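Local coordinates for protein cellulase (glycosyl hydrolase family 5) (Bacteroides ovatus, PDB 3ZMR) that hydrolyses internal beta-1,4-glucosidic bonds in the backbone of xyloglucan, with retention of configuration, releasing xyloglucan oligosaccharides, at residues A[125-130]-A[172-177]; A[211-216]-A[253-258]; A[396-401]-A[434-439]. One frame throughout, in Å; residues are numbered along the deposited sequence. Where two conformers were deposited one is given.

Interaction 1. Residues A[125-130]-A[172-177]; sequences GVNVGN and RIPVAY. With BGC (beta-D-glucopyranose), chain C; BGC (beta-D-glucopyranose), chain B.
R172 runs beside the carboxamide of N127, the two side chains pointing the same way from adjacent parallel strands. R172 CB starts 3.4 Å from N127 OD1. With CG anti to the backbone N (chi1 178°) and the chain extended as far as NE, R172 CG and then R172 CD each pass 3.3 Å from N127 OD1. At the tip, R172 NH1 donates to N127 OD1 over 2.8 Å, a nearly straight bond (N-H...O 164°). OD1 lies at the guanidinium edge, in its plane, although the amide and guanidinium planes stand 82° apart. R172 NE and NH1 also form salt bridges with E334 and E395, and NH2 is hydrogen-bonded to N261 OD1. N127 ND2 is taken by G394 O. The backbone bonds R172 N to V126 O and V128 N to R172 O, both 2.9 Å, fix the strand pairing, and one water joins V128 O to P174 O. Further along, N130 ND2 donates to O3 of the chain C beta-D-glucose over 2.8 Å. N127 OD1 thus adds a neutral acceptor that, with E395, E334 and N261, helps hold the guanidinium in place, consistent with a second-shell part for R172 in positioning the carboxylate of E395, the probable nucleophile.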
loop_
_atom_site.group_PDB
_atom_site.type_symbol
_atom_site.label_atom_id
_atom_site.label_comp_id
_atom_site.label_asym_id
_atom_site.label_seq_id
_atom_site.Cartn_x
_atom_site.Cartn_y
_atom_site.Cartn_z
ATOM N N GLY A 125 -13.435 -1.920 -9.543
ATOM C CA GLY A 125 -13.648 -3.166 -8.872
ATOM C C GLY A 125 -14.387 -3.117 -7.565
ATOM O O GLY A 125 -15.027 -2.099 -7.213
ATOM N N VAL A 126 -14.312 -4.235 -6.850
ATOM C CA VAL A 126 -15.010 -4.401 -5.577
ATOM C C VAL A 126 -14.161 -5.235 -4.624
ATOM O O VAL A 126 -13.307 -6.011 -5.036
ATOM C CB VAL A 126 -16.393 -5.081 -5.822
ATOM C CG1 VAL A 126 -16.233 -6.522 -6.277
ATOM C CG2 VAL A 126 -17.333 -4.987 -4.636
ATOM N N ASN A 127 -14.406 -5.054 -3.335
ATOM C CA ASN A 127 -13.862 -5.877 -2.293
ATOM C C ASN A 127 -14.801 -6.999 -1.926
ATOM O O ASN A 127 -16.015 -6.802 -1.904
ATOM C CB ASN A 127 -13.650 -5.089 -1.014
ATOM C CG ASN A 127 -12.450 -4.164 -1.062
ATOM O OD1 ASN A 127 -11.392 -4.529 -0.576
ATOM N ND2 ASN A 127 -12.606 -2.972 -1.629
ATOM N N VAL A 128 -14.250 -8.152 -1.584
ATOM C CA VAL A 128 -14.979 -9.228 -0.896
ATOM C C VAL A 128 -14.660 -9.052 0.596
ATOM O O VAL A 128 -13.876 -9.796 1.201
ATOM C CB VAL A 128 -14.582 -10.638 -1.396
ATOM C CG1 VAL A 128 -15.418 -11.722 -0.710
ATOM C CG2 VAL A 128 -14.763 -10.739 -2.892
ATOM N N GLY A 129 -15.242 -8.018 1.178
ATOM C CA GLY A 129 -14.934 -7.618 2.520
ATOM C C GLY A 129 -15.621 -8.446 3.601
ATOM O O GLY A 129 -16.613 -9.153 3.355
ATOM N N ASN A 130 -15.061 -8.348 4.804
ATOM C CA ASN A 130 -15.557 -9.040 6.012
ATOM C C ASN A 130 -15.715 -10.536 5.797
ATOM O O ASN A 130 -16.663 -11.188 6.272
ATOM C CB ASN A 130 -16.852 -8.425 6.522
ATOM C CG ASN A 130 -16.637 -7.134 7.287
ATOM O OD1 ASN A 130 -15.550 -6.555 7.330
ATOM N ND2 ASN A 130 -17.733 -6.643 7.886
ATOM N N ARG A 172 -10.631 -7.126 -4.856
ATOM C CA ARG A 172 -9.713 -7.165 -3.719
ATOM C C ARG A 172 -10.301 -8.098 -2.674
ATOM O O ARG A 172 -11.486 -7.990 -2.316
ATOM C CB ARG A 172 -9.518 -5.756 -3.148
ATOM C CG ARG A 172 -8.613 -5.668 -1.925
ATOM C CD ARG A 172 -8.282 -4.236 -1.618
ATOM N NE ARG A 172 -7.449 -3.971 -0.454
ATOM C CZ ARG A 172 -7.912 -3.643 0.755
ATOM N NH1 ARG A 172 -9.206 -3.663 1.032
ATOM N NH2 ARG A 172 -7.075 -3.282 1.718
ATOM N N ILE A 173 -9.476 -9.058 -2.259
ATOM C CA ILE A 173 -9.799 -10.092 -1.277
ATOM C C ILE A 173 -8.917 -9.846 -0.058
ATOM O O ILE A 173 -7.762 -10.289 -0.024
ATOM C CB ILE A 173 -9.601 -11.508 -1.839
ATOM C CG1 ILE A 173 -10.387 -11.700 -3.132
ATOM C CG2 ILE A 173 -9.984 -12.561 -0.804
ATOM C CD1 ILE A 173 -10.244 -13.068 -3.784
ATOM N N PRO A 174 -9.419 -9.116 0.951
ATOM C CA PRO A 174 -8.689 -9.024 2.214
ATOM C C PRO A 174 -8.529 -10.428 2.828
ATOM O O PRO A 174 -9.466 -11.252 2.746
ATOM C CB PRO A 174 -9.626 -8.161 3.080
ATOM C CG PRO A 174 -10.384 -7.342 2.119
ATOM C CD PRO A 174 -10.630 -8.259 0.977
ATOM N N VAL A 175 -7.365 -10.714 3.393
ATOM C CA VAL A 175 -7.110 -12.019 3.997
ATOM C C VAL A 175 -6.427 -11.854 5.353
ATOM O O VAL A 175 -5.512 -11.036 5.534
ATOM C CB VAL A 175 -6.209 -12.909 3.112
ATOM C CG1 VAL A 175 -6.165 -14.352 3.637
ATOM C CG2 VAL A 175 -6.699 -12.925 1.678
ATOM N N ALA A 176 -6.878 -12.681 6.298
ATOM C CA ALA A 176 -6.230 -12.851 7.589
ATOM C C ALA A 176 -5.599 -14.251 7.548
ATOM O O ALA A 176 -6.111 -15.171 6.881
ATOM C CB ALA A 176 -7.261 -12.821 8.707
ATOM N N TYR A 177 -4.487 -14.378 8.270
ATOM C CA TYR A 177 -3.755 -15.649 8.416
ATOM C C TYR A 177 -3.398 -16.000 9.851
ATOM O O TYR A 177 -3.171 -17.178 10.148
ATOM C CB TYR A 177 -2.459 -15.612 7.591
ATOM C CG TYR A 177 -2.612 -15.386 6.113
ATOM C CD1 TYR A 177 -2.637 -14.096 5.583
ATOM C CD2 TYR A 177 -2.770 -16.461 5.237
ATOM C CE1 TYR A 177 -2.753 -13.906 4.202
ATOM C CE2 TYR A 177 -2.902 -16.281 3.878
ATOM C CZ TYR A 177 -2.908 -15.017 3.364
ATOM O OH TYR A 177 -3.007 -14.916 1.989
HETATM C C2 BGC C . -16.116 -3.033 8.131
HETATM C C3 BGC C . -16.852 -3.465 9.404
HETATM C C4 BGC C . -15.934 -4.364 10.243
HETATM C C5 BGC C . -14.612 -3.652 10.444
HETATM C C6 BGC C . -13.585 -4.429 11.251
HETATM C C1 BGC C . -14.751 -2.419 8.442
HETATM O O2 BGC C . -16.942 -2.089 7.438
HETATM O O3 BGC C . -18.073 -4.161 9.140
HETATM O O4 BGC C . -16.455 -4.590 11.558
HETATM O O5 BGC C . -14.019 -3.361 9.188
HETATM O O6 BGC C . -12.756 -3.448 11.837
HETATM C C2 BGC B . -16.712 -6.081 13.408
HETATM C C3 BGC B . -17.114 -7.484 13.855
HETATM C C4 BGC B . -18.448 -7.878 13.198
HETATM C C5 BGC B . -18.417 -7.601 11.695
HETATM C C6 BGC B . -19.735 -7.877 11.013
HETATM C C1 BGC B . -16.767 -5.940 11.897
HETATM O O2 BGC B . -15.410 -5.763 13.895
HETATM O O3 BGC B . -17.135 -7.509 15.301
HETATM O O4 BGC B . -18.743 -9.286 13.326
HETATM O O5 BGC B . -18.072 -6.247 11.434
HETATM O O6 BGC B . -20.750 -7.018 11.559
HETATM O O HOH W 1 -12.012 -11.737 1.823
#

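Interaction 2. Residues A[211-216]-A[253-258]; sequences VIINIH and DRLLFA. With GLC (alpha-D-glucopyranose), chain L; BGC (beta-D-glucopyranose), chain D.
V211 accepts from L256 in the straightest of four backbone hydrogen bonds here, L256 N to V211 O at 2.8 Å and 178°. The others, V211 N to R254 O, I213 N to L256 O and A258 N to I213 O, complete the regular parallel pairing of neighbouring strands in a beta/alpha barrel. Apolar contacts fall on both faces. On the face of V211, I213, L255 and F257, turned to the surrounding helices, V211 CG1, anti to the backbone N (chi1 178°), meets L255 CD1 at 3.8 Å; I213 CG1 approaches F257 CD1 at 3.9 Å. On the other, I212 CG2 touches A258 CB at 3.9 Å. Polar contacts gather at the C-terminal end. N214 ND2 donates to H216 ND1 over 3.1 Å, in the imidazole plane, while N214 OD1 accepts from V175 N. H216 NE2 then donates to O3 of the bound glucose, 2.9 Å in the alpha anomer, which overlaps a beta copy. A phenylalanine here has no ring nitrogens and would probably leave N214 ND2 without its acceptor and the sugar O3 without this donor. Because ND1 accepts, N214 helps to fix the ring's rotation and favours the N-H on NE2, presented to the substrate.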
loop_
_atom_site.group_PDB
_atom_site.type_symbol
_atom_site.label_atom_id
_atom_site.label_comp_id
_atom_site.label_asym_id
_atom_site.label_seq_id
_atom_site.Cartn_x
_atom_site.Cartn_y
_atom_site.Cartn_z
ATOM N N VAL A 211 -7.135 -10.043 -9.447
ATOM C CA VAL A 211 -7.289 -10.394 -8.035
ATOM C C VAL A 211 -6.165 -9.768 -7.230
ATOM O O VAL A 211 -5.008 -9.888 -7.617
ATOM C CB VAL A 211 -7.317 -11.910 -7.805
ATOM C CG1 VAL A 211 -7.418 -12.222 -6.323
ATOM C CG2 VAL A 211 -8.472 -12.526 -8.622
ATOM N N ILE A 212 -6.502 -9.099 -6.142
ATOM C CA ILE A 212 -5.575 -8.577 -5.172
ATOM C C ILE A 212 -5.769 -9.312 -3.841
ATOM O O ILE A 212 -6.903 -9.357 -3.328
ATOM C CB ILE A 212 -5.785 -7.067 -4.939
ATOM C CG1 ILE A 212 -5.569 -6.235 -6.202
ATOM C CG2 ILE A 212 -4.884 -6.570 -3.817
ATOM C CD1 ILE A 212 -6.215 -4.862 -6.169
ATOM N N ILE A 213 -4.718 -9.909 -3.291
ATOM C CA ILE A 213 -4.741 -10.466 -1.923
ATOM C C ILE A 213 -3.789 -9.672 -1.041
ATOM O O ILE A 213 -2.741 -9.208 -1.510
ATOM C CB ILE A 213 -4.410 -11.966 -1.872
ATOM C CG1 ILE A 213 -3.042 -12.280 -2.478
ATOM C CG2 ILE A 213 -5.524 -12.758 -2.546
ATOM C CD1 ILE A 213 -2.625 -13.727 -2.308
ATOM N N ASN A 214 -4.131 -9.513 0.224
ATOM C CA ASN A 214 -3.301 -8.796 1.172
ATOM C C ASN A 214 -3.089 -9.602 2.453
ATOM O O ASN A 214 -3.472 -10.771 2.550
ATOM C CB ASN A 214 -3.850 -7.402 1.437
ATOM C CG ASN A 214 -5.020 -7.381 2.401
ATOM O OD1 ASN A 214 -5.495 -8.422 2.867
ATOM N ND2 ASN A 214 -5.542 -6.200 2.643
ATOM N N ILE A 215 -2.404 -8.990 3.409
ATOM C CA ILE A 215 -2.538 -9.349 4.836
ATOM C C ILE A 215 -3.249 -8.145 5.472
ATOM O O ILE A 215 -2.756 -7.029 5.435
ATOM C CB ILE A 215 -1.195 -9.629 5.534
ATOM C CG1 ILE A 215 -0.439 -10.783 4.873
ATOM C CG2 ILE A 215 -1.482 -9.952 7.005
ATOM C CD1 ILE A 215 0.938 -10.980 5.459
ATOM N N HIS A 216 -4.424 -8.372 6.054
ATOM C CA HIS A 216 -5.288 -7.283 6.479
ATOM C C HIS A 216 -5.013 -6.978 7.958
ATOM O O HIS A 216 -3.994 -7.409 8.513
ATOM C CB HIS A 216 -6.755 -7.664 6.231
ATOM C CG HIS A 216 -7.680 -6.507 5.988
ATOM N ND1 HIS A 216 -7.627 -5.766 4.839
ATOM C CD2 HIS A 216 -8.702 -5.991 6.730
ATOM C CE1 HIS A 216 -8.582 -4.845 4.862
ATOM N NE2 HIS A 216 -9.265 -4.973 6.000
ATOM N N ASP A 253 -0.061 -12.617 -14.207
ATOM C CA ASP A 253 -0.027 -11.212 -13.793
ATOM C C ASP A 253 -1.393 -10.615 -13.411
ATOM O O ASP A 253 -1.504 -9.476 -12.998
ATOM C CB ASP A 253 0.693 -10.323 -14.815
ATOM C CG ASP A 253 -0.047 -10.176 -16.137
ATOM O OD1 ASP A 253 -1.222 -10.608 -16.254
ATOM O OD2 ASP A 253 0.548 -9.587 -17.077
ATOM N N ARG A 254 -2.438 -11.421 -13.542
ATOM C CA ARG A 254 -3.751 -11.014 -13.089
ATOM C C ARG A 254 -3.841 -11.089 -11.564
ATOM O O ARG A 254 -4.787 -10.559 -10.987
ATOM C CB ARG A 254 -4.856 -11.826 -13.782
ATOM C CG ARG A 254 -4.984 -11.592 -15.301
ATOM C CD ARG A 254 -5.837 -12.695 -15.968
ATOM N NE ARG A 254 -5.368 -14.007 -15.502
ATOM C CZ ARG A 254 -6.097 -15.118 -15.376
ATOM N NH1 ARG A 254 -7.382 -15.138 -15.703
ATOM N NH2 ARG A 254 -5.530 -16.228 -14.912
ATOM N N LEU A 255 -2.895 -11.766 -10.909
ATOM C CA LEU A 255 -2.820 -11.820 -9.445
ATOM C C LEU A 255 -1.780 -10.842 -8.932
ATOM O O LEU A 255 -0.595 -10.925 -9.309
ATOM C CB LEU A 255 -2.513 -13.203 -8.905
ATOM C CG LEU A 255 -2.410 -13.384 -7.386
ATOM C CD1 LEU A 255 -3.739 -13.070 -6.690
ATOM C CD2 LEU A 255 -1.972 -14.779 -7.021
ATOM N N LEU A 256 -2.229 -9.912 -8.106
ATOM C CA LEU A 256 -1.396 -8.898 -7.446
ATOM C C LEU A 256 -1.384 -9.136 -5.948
ATOM O O LEU A 256 -2.366 -9.665 -5.381
ATOM C CB LEU A 256 -1.919 -7.478 -7.731
ATOM C CG LEU A 256 -1.912 -6.953 -9.189
ATOM C CD1 LEU A 256 -3.128 -7.409 -9.966
ATOM C CD2 LEU A 256 -1.847 -5.426 -9.201
ATOM N N PHE A 257 -0.259 -8.782 -5.320
ATOM C CA PHE A 257 -0.127 -8.846 -3.867
ATOM C C PHE A 257 -0.088 -7.445 -3.281
ATOM O O PHE A 257 0.575 -6.567 -3.824
ATOM C CB PHE A 257 1.152 -9.563 -3.407
ATOM C CG PHE A 257 1.371 -10.966 -3.930
ATOM C CD1 PHE A 257 0.348 -11.838 -4.299
ATOM C CD2 PHE A 257 2.675 -11.446 -3.956
ATOM C CE1 PHE A 257 0.647 -13.106 -4.734
ATOM C CE2 PHE A 257 2.957 -12.721 -4.370
ATOM C CZ PHE A 257 1.952 -13.550 -4.776
ATOM N N ALA A 258 -0.789 -7.259 -2.165
ATOM C CA ALA A 258 -0.767 -5.990 -1.414
ATOM C C ALA A 258 -0.244 -6.254 -0.004
ATOM O O ALA A 258 -0.820 -7.049 0.721
ATOM C CB ALA A 258 -2.158 -5.365 -1.341
HETATM C C1 GLC L . -10.938 0.252 6.217
HETATM C C2 GLC L . -10.571 -1.156 6.668
HETATM C C3 GLC L . -11.781 -2.092 6.657
HETATM C C4 GLC L . -12.881 -1.418 7.483
HETATM C C5 GLC L . -13.078 0.040 7.042
HETATM C C6 GLC L . -14.174 0.780 7.803
HETATM O O2 GLC L . -9.518 -1.623 5.865
HETATM O O3 GLC L . -11.435 -3.420 7.110
HETATM O O4 GLC L . -14.047 -2.156 7.243
HETATM O O5 GLC L . -11.866 0.753 7.142
HETATM O O6 GLC L . -15.374 0.594 7.075
HETATM C C2 BGC D . -10.370 -1.107 6.730
HETATM C C3 BGC D . -11.658 -1.945 6.664
HETATM C C4 BGC D . -12.829 -1.266 7.367
HETATM C C5 BGC D . -12.902 0.133 6.738
HETATM C C6 BGC D . -14.087 0.911 7.282
HETATM C C1 BGC D . -10.499 0.388 6.399
HETATM O O2 BGC D . -9.399 -1.684 5.859
HETATM O O3 BGC D . -11.400 -3.228 7.273
HETATM O O4 BGC D . -14.035 -2.071 7.223
HETATM O O5 BGC D . -11.699 0.885 6.995
HETATM O O6 BGC D . -14.049 0.792 8.714
#

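Interaction 3. Residues A[396-401]-A[434-439]. With GLC (alpha-D-glucopyranose), chain L; BGC (beta-D-glucopyranose), chain D.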
loop_
_atom_site.group_PDB
_atom_site.type_symbol
_atom_site.label_atom_id
_atom_site.label_comp_id
_atom_site.label_asym_id
_atom_site.label_seq_id
_atom_site.Cartn_x
_atom_site.Cartn_y
_atom_site.Cartn_z
ATOM N N TYR A 396 -13.478 2.351 -0.919
ATOM C CA TYR A 396 -14.313 3.545 -0.762
ATOM C C TYR A 396 -15.746 3.026 -0.617
ATOM O O TYR A 396 -16.059 1.910 -1.036
ATOM C CB TYR A 396 -14.181 4.554 -1.946
ATOM C CG TYR A 396 -14.890 4.064 -3.153
ATOM C CD1 TYR A 396 -14.323 3.110 -4.002
ATOM C CD2 TYR A 396 -16.190 4.507 -3.465
ATOM C CE1 TYR A 396 -15.022 2.601 -5.089
ATOM C CE2 TYR A 396 -16.903 3.974 -4.510
ATOM C CZ TYR A 396 -16.327 3.035 -5.337
ATOM O OH TYR A 396 -17.040 2.483 -6.406
ATOM N N GLY A 397 -16.638 3.873 -0.121
ATOM C CA GLY A 397 -18.071 3.602 -0.178
ATOM C C GLY A 397 -18.797 3.920 1.116
ATOM O O GLY A 397 -18.232 3.843 2.203
ATOM N N PRO A 398 -20.073 4.326 0.987
ATOM C CA PRO A 398 -20.872 4.634 2.158
ATOM C C PRO A 398 -21.706 3.452 2.656
ATOM O O PRO A 398 -22.210 2.634 1.853
ATOM C CB PRO A 398 -21.801 5.724 1.626
ATOM C CG PRO A 398 -22.048 5.307 0.211
ATOM C CD PRO A 398 -20.803 4.633 -0.263
ATOM N N THR A 399 -21.904 3.398 3.965
ATOM C CA THR A 399 -22.864 2.417 4.500
ATOM C C THR A 399 -24.287 2.752 4.035
ATOM O O THR A 399 -24.563 3.848 3.545
ATOM C CB THR A 399 -22.784 2.338 6.031
ATOM O OG1 THR A 399 -23.510 1.183 6.497
ATOM C CG2 THR A 399 -23.331 3.631 6.657
ATOM N N LEU A 400 -25.179 1.778 4.188
ATOM C CA LEU A 400 -26.591 1.995 3.908
ATOM C C LEU A 400 -27.354 1.884 5.224
ATOM O O LEU A 400 -27.398 0.840 5.862
ATOM C CB LEU A 400 -27.105 1.026 2.840
ATOM C CG LEU A 400 -28.436 1.374 2.159
ATOM C CD1 LEU A 400 -28.613 0.574 0.858
ATOM C CD2 LEU A 400 -29.617 1.162 3.116
ATOM N N ARG A 401 -27.914 3.025 5.627
ATOM C CA ARG A 401 -28.580 3.200 6.912
ATOM C C ARG A 401 -30.068 2.813 6.795
ATOM O O ARG A 401 -30.962 3.656 6.641
ATOM C CB ARG A 401 -28.353 4.629 7.429
ATOM C CG ARG A 401 -26.876 4.999 7.506
ATOM C CD ARG A 401 -26.643 6.333 8.175
ATOM N NE ARG A 401 -25.254 6.760 7.980
ATOM C CZ ARG A 401 -24.241 6.441 8.781
ATOM N NH1 ARG A 401 -24.406 5.699 9.873
ATOM N NH2 ARG A 401 -23.023 6.876 8.450
ATOM N N PRO A 434 -10.721 2.593 -8.670
ATOM C CA PRO A 434 -11.582 2.613 -7.475
ATOM C C PRO A 434 -12.180 1.245 -7.152
ATOM O O PRO A 434 -12.825 0.654 -8.019
ATOM C CB PRO A 434 -12.680 3.587 -7.877
ATOM C CG PRO A 434 -12.850 3.343 -9.328
ATOM C CD PRO A 434 -11.459 3.060 -9.860
ATOM N N LEU A 435 -11.971 0.762 -5.932
ATOM C CA LEU A 435 -12.519 -0.527 -5.459
ATOM C C LEU A 435 -13.509 -0.311 -4.296
ATOM O O LEU A 435 -13.158 0.169 -3.235
ATOM C CB LEU A 435 -11.404 -1.482 -5.028
ATOM C CG LEU A 435 -10.206 -1.638 -5.957
ATOM C CD1 LEU A 435 -9.247 -2.656 -5.362
ATOM C CD2 LEU A 435 -10.659 -2.050 -7.325
ATOM N N TYR A 436 -14.767 -0.642 -4.586
ATOM C CA TYR A 436 -15.896 -0.436 -3.668
ATOM C C TYR A 436 -15.838 -1.390 -2.479
ATOM O O TYR A 436 -15.551 -2.560 -2.632
ATOM C CB TYR A 436 -17.211 -0.651 -4.431
ATOM C CG TYR A 436 -18.445 -0.435 -3.570
ATOM C CD1 TYR A 436 -18.931 0.832 -3.299
ATOM C CD2 TYR A 436 -19.088 -1.516 -2.996
ATOM C CE1 TYR A 436 -20.053 1.003 -2.486
ATOM C CE2 TYR A 436 -20.167 -1.349 -2.158
ATOM C CZ TYR A 436 -20.658 -0.090 -1.924
ATOM O OH TYR A 436 -21.713 0.104 -1.091
ATOM N N TRP A 437 -16.157 -0.868 -1.297
ATOM C CA TRP A 437 -16.180 -1.652 -0.060
ATOM C C TRP A 437 -17.517 -2.366 0.100
ATOM O O TRP A 437 -18.510 -1.774 0.514
ATOM C CB TRP A 437 -15.874 -0.792 1.178
ATOM C CG TRP A 437 -15.799 -1.645 2.402
ATOM C CD1 TRP A 437 -16.693 -1.658 3.442
ATOM C CD2 TRP A 437 -14.817 -2.654 2.720
ATOM N NE1 TRP A 437 -16.312 -2.582 4.365
ATOM C CE2 TRP A 437 -15.187 -3.228 3.959
ATOM C CE3 TRP A 437 -13.694 -3.130 2.084
ATOM C CZ2 TRP A 437 -14.446 -4.260 4.588
ATOM C CZ3 TRP A 437 -12.955 -4.150 2.699
ATOM C CH2 TRP A 437 -13.327 -4.697 3.937
ATOM N N ASP A 438 -17.530 -3.642 -0.247
ATOM C CA ASP A 438 -18.675 -4.546 -0.058
ATOM C C ASP A 438 -18.298 -5.466 1.076
ATOM O O ASP A 438 -17.337 -6.237 0.964
ATOM C CB ASP A 438 -18.981 -5.288 -1.351
ATOM C CG ASP A 438 -20.099 -6.313 -1.221
ATOM O OD1 ASP A 438 -20.142 -7.042 -0.201
ATOM O OD2 ASP A 438 -20.856 -6.460 -2.217
ATOM N N ALA A 439 -19.051 -5.386 2.174
ATOM C CA ALA A 439 -18.783 -6.217 3.371
ATOM C C ALA A 439 -19.878 -7.257 3.579
ATOM O O ALA A 439 -19.920 -7.924 4.616
ATOM C CB ALA A 439 -18.638 -5.356 4.614
HETATM C C1 GLC L . -10.938 0.252 6.217
HETATM C C2 GLC L . -10.571 -1.156 6.668
HETATM C C3 GLC L . -11.781 -2.092 6.657
HETATM C C4 GLC L . -12.881 -1.418 7.483
HETATM C C5 GLC L . -13.078 0.040 7.042
HETATM C C6 GLC L . -14.174 0.780 7.803
HETATM O O2 GLC L . -9.518 -1.623 5.865
HETATM O O3 GLC L . -11.435 -3.420 7.110
HETATM O O4 GLC L . -14.047 -2.156 7.243
HETATM O O5 GLC L . -11.866 0.753 7.142
HETATM O O6 GLC L . -15.374 0.594 7.075
HETATM C C2 BGC D . -10.370 -1.107 6.730
HETATM C C3 BGC D . -11.658 -1.945 6.664
HETATM C C4 BGC D . -12.829 -1.266 7.367
HETATM C C5 BGC D . -12.902 0.133 6.738
HETATM C C6 BGC D . -14.087 0.911 7.282
HETATM C C1 BGC D . -10.499 0.388 6.399
HETATM O O2 BGC D . -9.399 -1.684 5.859
HETATM O O3 BGC D . -11.400 -3.228 7.273
HETATM O O4 BGC D . -14.035 -2.071 7.223
HETATM O O5 BGC D . -11.699 0.885 6.995
HETATM O O6 BGC D . -14.049 0.792 8.714
HETATM O O HOH W 2 -15.680 0.583 -7.945
HETATM O O HOH W 3 -19.500 0.766 1.070
#
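Y396 and Y436 meet in a T-shaped pair where strand 391-396 ends beside strand 433-436, the seventh and eighth strands of the TIM barrel. The edge of Y436 points at the face of Y396: the ring centroids are 5.7 Å apart and the planes are inclined at 79°, with Y436 CD1 coming 3.9 Å from Y396 CE2. In Y396, CG sits between the backbone N and the carbonyl carbon (chi1 75°), which swings the ring along the neighbouring strand and brings Y396 CE1 to 3.3 Å from Y436 N and 3.8 Å from P434 CB. At the tip, a water joins Y396 OH to P434 O. The Y436 side chain runs roughly at right angles to that of Y396, past G397 and P398, and its hydroxyl bonds to E443 O. G397 CA lies only 4.0 Å from Y436 CE1; a CB there would clash with that ring atom, and at these backbone angles would also press on the carbonyl oxygen of Y396. Between the backbones, W437 N donates to Y396 O over 2.8 Å, whereas the bond from Y396 N to L435 O is weak. W437 CB begins toward 396-401, but with CG anti to the backbone N (chi1 -175°) the indole leads away into the substrate cleft, near E395, the probable nucleophile. W437 NE1 donates to O2 of one beta-glucose, while C3 of the sugar with overlapping anomers lies over one indole face, offset toward its rim. In the alpha anomer, O4 of that glucose comes 3.4 Å from W437 CZ2.

Overall arrangement
All three interactions belong to one eight-stranded parallel barrel, and they come in series along the chain: interaction 1 pairs strands one and two, interaction 2 strands three and four, and interaction 3 joins the end of strand seven and the loop after it to strand eight. Centres of interactions 1 and 2 are about 9 Å apart, with strands 170-173 and 210-214 adjacent; those of 1 and 3 lie about 12 Å apart, where 433-436 meets 125-127 and closes the barrel. Interactions 2 and 3, about 19 Å apart, still touch through I212 and L435 inside it. N130, H216 and W437, each just past its strand's C-terminal end, converge on the bound xyloglucan oligosaccharide, so separate strand pairs together shape one cleft.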